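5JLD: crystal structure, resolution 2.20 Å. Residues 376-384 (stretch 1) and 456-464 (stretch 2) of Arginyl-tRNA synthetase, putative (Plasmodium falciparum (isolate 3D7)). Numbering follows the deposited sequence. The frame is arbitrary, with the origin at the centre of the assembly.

Stretch 1, residues 376-384: MHVGFGFVL
Stretch 2, residues 456-464: HRNSDYKFS

Two segments far apart in sequence can be joined largely through their backbones, with side chains filling the gaps; residues 376-384 and 456-464 of this arginyl-tRNA synthetase illustrate the principle, burying 632 Å² between them. Both run in the same direction, Phe380 lying nearest Asn458 (CA-CA 4.4 Å) and Leu384 nearest Lys462 (CA-CA 5.1 Å).

Stretch 1 enters as a strand, extended through Phe380. Met376 (chi1 m) stays out of reach, and His377 (chi1 t) contributes little. At Val378 (phi/psi -110/99, chi1 t) contact begins in earnest: CG1 lies 3.5 Å from Arg457 CD and over one face of the guanidinium, whose flat surface accepts an apolar neighbour. Arg457 (-60/-35) leaves its backbone sideways, but chi1 p and chi2 t bring its end nearer, and at the guanidinium edge NE makes a weak hydrogen bond to Gly379 O (3.1 Å, 125°).

The arginine is held in a type I turn from His456 to Ser459, closed by Ser459 N to His456 O at 3.0 Å. This leaves its carbonyl free to face stretch 1, where Arg457 O accepts a hydrogen bond from Gly381 N (2.8 Å, 153°) and a CA-H...O contact from Phe380 CA (3.1 Å). Phe380 itself (-135/155, chi1 p) starts sideways and its ring leads away.

Gly381 (-86/-178) is buried where a side chain would not fit: an ideal CB would point toward stretch 2 and lie 2.5 Å from Asp460 OD1 and 2.7 Å from Ser459 O. The carboxylate uses the space. With chi1 m, Asp460 places OD1 2.6 Å from Phe382 N, a short hydrogen bond, and 3.4 Å from Phe382 CD2, near the plane of that ring at its edge. Phe382 (-76/142, chi1 m) is otherwise exposed.

Thereafter the backbones alternate. Phe382 O receives Tyr461 N (3.3 Å, 150°), and Leu384 N donates to Tyr461 O (2.9 Å, 168°); together these bonds flank Val383 and form a single beta bridge between it and Tyr461 (CA-CA 5.4 Å), both extended at -91/129 and -157/164. The branched Val383 (chi1 t) serves two aromatic residues: CG2 lies 3.9 Å from Tyr461 CE2, and CG1 lies 3.8 Å from Phe463 CB. Tyr461 leaves its backbone pointing away, yet chi1 p brings its ring end nearer. Leu384, with chi1 p and chi2 near 93°, finishes the contact by setting CD1 3.6 Å from Lys462 CA and CD2 4.2 Å from Asp460 CB, an apolar cover over the second backbone.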

# COMPACT_ATOMS: atom_id res chain seq x y z
N MET A 376 -2.11 -12.66 2.22
CA MET A 376 -3.04 -11.56 2.31
C MET A 376 -3.68 -11.30 0.97
O MET A 376 -3.03 -11.25 -0.07
CB MET A 376 -2.33 -10.29 2.80
CG MET A 376 -1.31 -10.49 3.91
SD MET A 376 -0.71 -8.93 4.63
CE MET A 376 -2.16 -8.44 5.56
N HIS A 377 -4.99 -11.13 1.01
CA HIS A 377 -5.68 -10.61 -0.14
C HIS A 377 -5.99 -9.14 0.11
O HIS A 377 -6.60 -8.80 1.11
CB HIS A 377 -6.96 -11.39 -0.40
CG HIS A 377 -7.71 -10.91 -1.60
ND1 HIS A 377 -8.79 -10.05 -1.51
CD2 HIS A 377 -7.52 -11.15 -2.92
CE1 HIS A 377 -9.24 -9.80 -2.72
NE2 HIS A 377 -8.49 -10.45 -3.60
N VAL A 378 -5.56 -8.28 -0.81
CA VAL A 378 -5.84 -6.85 -0.79
C VAL A 378 -6.80 -6.50 -1.93
O VAL A 378 -6.38 -6.35 -3.09
CB VAL A 378 -4.55 -5.99 -0.92
CG1 VAL A 378 -4.88 -4.52 -1.01
CG2 VAL A 378 -3.57 -6.26 0.23
N GLY A 379 -8.08 -6.39 -1.60
CA GLY A 379 -9.12 -6.20 -2.59
C GLY A 379 -9.35 -4.75 -2.93
O GLY A 379 -9.13 -3.88 -2.08
N PHE A 380 -9.79 -4.46 -4.15
CA PHE A 380 -10.21 -3.08 -4.44
C PHE A 380 -11.53 -3.06 -5.21
O PHE A 380 -11.87 -4.02 -5.90
CB PHE A 380 -9.13 -2.30 -5.22
CG PHE A 380 -8.73 -2.96 -6.52
CD1 PHE A 380 -9.52 -2.84 -7.66
CD2 PHE A 380 -7.55 -3.69 -6.60
CE1 PHE A 380 -9.15 -3.45 -8.86
CE2 PHE A 380 -7.18 -4.29 -7.80
CZ PHE A 380 -7.99 -4.17 -8.93
N GLY A 381 -12.25 -1.95 -5.09
CA GLY A 381 -13.52 -1.79 -5.78
C GLY A 381 -13.42 -1.25 -7.20
O GLY A 381 -12.33 -1.02 -7.72
N PHE A 382 -14.58 -1.06 -7.82
CA PHE A 382 -14.66 -0.55 -9.18
C PHE A 382 -14.40 0.95 -9.27
O PHE A 382 -14.83 1.72 -8.42
CB PHE A 382 -16.04 -0.86 -9.76
CG PHE A 382 -16.39 -2.31 -9.73
CD1 PHE A 382 -16.00 -3.15 -10.76
CD2 PHE A 382 -17.07 -2.84 -8.65
CE1 PHE A 382 -16.31 -4.49 -10.73
CE2 PHE A 382 -17.38 -4.19 -8.61
CZ PHE A 382 -17.00 -5.01 -9.66
N VAL A 383 -13.71 1.35 -10.33
CA VAL A 383 -13.66 2.75 -10.72
C VAL A 383 -14.79 2.99 -11.71
O VAL A 383 -14.94 2.24 -12.67
CB VAL A 383 -12.31 3.11 -11.35
CG1 VAL A 383 -12.25 4.60 -11.64
CG2 VAL A 383 -11.18 2.67 -10.43
N LEU A 384 -15.61 4.02 -11.48
CA LEU A 384 -16.77 4.22 -12.35
C LEU A 384 -16.69 5.55 -13.10
O LEU A 384 -16.49 5.57 -14.31
CB LEU A 384 -18.07 4.15 -11.54
CG LEU A 384 -18.23 4.94 -10.24
CD1 LEU A 384 -18.88 6.32 -10.49
CD2 LEU A 384 -18.99 4.15 -9.18
N HIS A 456 -10.88 4.44 0.53
CA HIS A 456 -10.83 3.07 1.03
C HIS A 456 -10.74 2.15 -0.20
O HIS A 456 -11.52 2.30 -1.14
CB HIS A 456 -12.06 2.73 1.88
CG HIS A 456 -11.94 1.46 2.67
ND1 HIS A 456 -11.79 0.22 2.08
CD2 HIS A 456 -11.99 1.23 4.01
CE1 HIS A 456 -11.73 -0.71 3.01
NE2 HIS A 456 -11.86 -0.12 4.19
N ARG A 457 -9.77 1.23 -0.21
CA ARG A 457 -9.50 0.44 -1.41
C ARG A 457 -10.74 -0.36 -1.80
O ARG A 457 -11.04 -0.51 -2.98
CB ARG A 457 -8.29 -0.50 -1.18
CG ARG A 457 -8.41 -1.34 0.08
CD ARG A 457 -7.34 -2.40 0.20
NE ARG A 457 -7.87 -3.64 0.75
CZ ARG A 457 -7.40 -4.25 1.84
NH1 ARG A 457 -6.36 -3.74 2.48
NH2 ARG A 457 -7.95 -5.38 2.27
N ASN A 458 -11.49 -0.81 -0.80
CA ASN A 458 -12.66 -1.65 -1.04
C ASN A 458 -13.87 -0.89 -1.55
O ASN A 458 -14.91 -1.49 -1.83
CB ASN A 458 -13.06 -2.41 0.22
CG ASN A 458 -12.13 -3.57 0.53
OD1 ASN A 458 -11.66 -4.27 -0.38
ND2 ASN A 458 -11.85 -3.78 1.81
N SER A 459 -13.74 0.43 -1.68
CA SER A 459 -14.88 1.24 -2.10
C SER A 459 -14.82 1.56 -3.58
O SER A 459 -13.74 1.62 -4.18
CB SER A 459 -14.96 2.53 -1.28
OG SER A 459 -14.20 3.57 -1.87
N ASP A 460 -15.99 1.76 -4.17
CA ASP A 460 -16.08 2.23 -5.55
C ASP A 460 -16.01 3.75 -5.53
O ASP A 460 -16.31 4.37 -4.51
CB ASP A 460 -17.36 1.72 -6.22
CG ASP A 460 -17.51 0.19 -6.12
OD1 ASP A 460 -16.51 -0.54 -6.21
OD2 ASP A 460 -18.66 -0.27 -5.96
N TYR A 461 -15.61 4.36 -6.64
CA TYR A 461 -15.55 5.83 -6.69
C TYR A 461 -15.60 6.37 -8.12
O TYR A 461 -15.38 5.64 -9.09
CB TYR A 461 -14.28 6.35 -5.99
CG TYR A 461 -12.98 6.14 -6.73
CD1 TYR A 461 -12.51 7.08 -7.65
CD2 TYR A 461 -12.20 5.00 -6.51
CE1 TYR A 461 -11.32 6.89 -8.32
CE2 TYR A 461 -11.01 4.81 -7.18
CZ TYR A 461 -10.57 5.76 -8.09
OH TYR A 461 -9.38 5.57 -8.77
N LYS A 462 -15.89 7.67 -8.21
CA LYS A 462 -16.10 8.35 -9.48
C LYS A 462 -14.81 8.95 -10.03
O LYS A 462 -14.27 9.90 -9.47
CB LYS A 462 -17.15 9.46 -9.31
N PHE A 463 -14.33 8.40 -11.14
CA PHE A 463 -13.20 9.01 -11.82
C PHE A 463 -13.64 10.35 -12.38
O PHE A 463 -14.52 10.43 -13.23
CB PHE A 463 -12.66 8.11 -12.94
CG PHE A 463 -11.32 8.54 -13.48
CD1 PHE A 463 -11.22 9.62 -14.34
CD2 PHE A 463 -10.17 7.87 -13.10
CE1 PHE A 463 -9.98 10.03 -14.83
CE2 PHE A 463 -8.93 8.27 -13.58
CZ PHE A 463 -8.84 9.35 -14.45
N SER A 464 -13.04 11.42 -11.87
CA SER A 464 -13.36 12.77 -12.31
C SER A 464 -12.12 13.64 -12.27
O SER A 464 -11.53 13.84 -11.21
CB SER A 464 -14.45 13.38 -11.43
OG SER A 464 -14.57 14.77 -11.69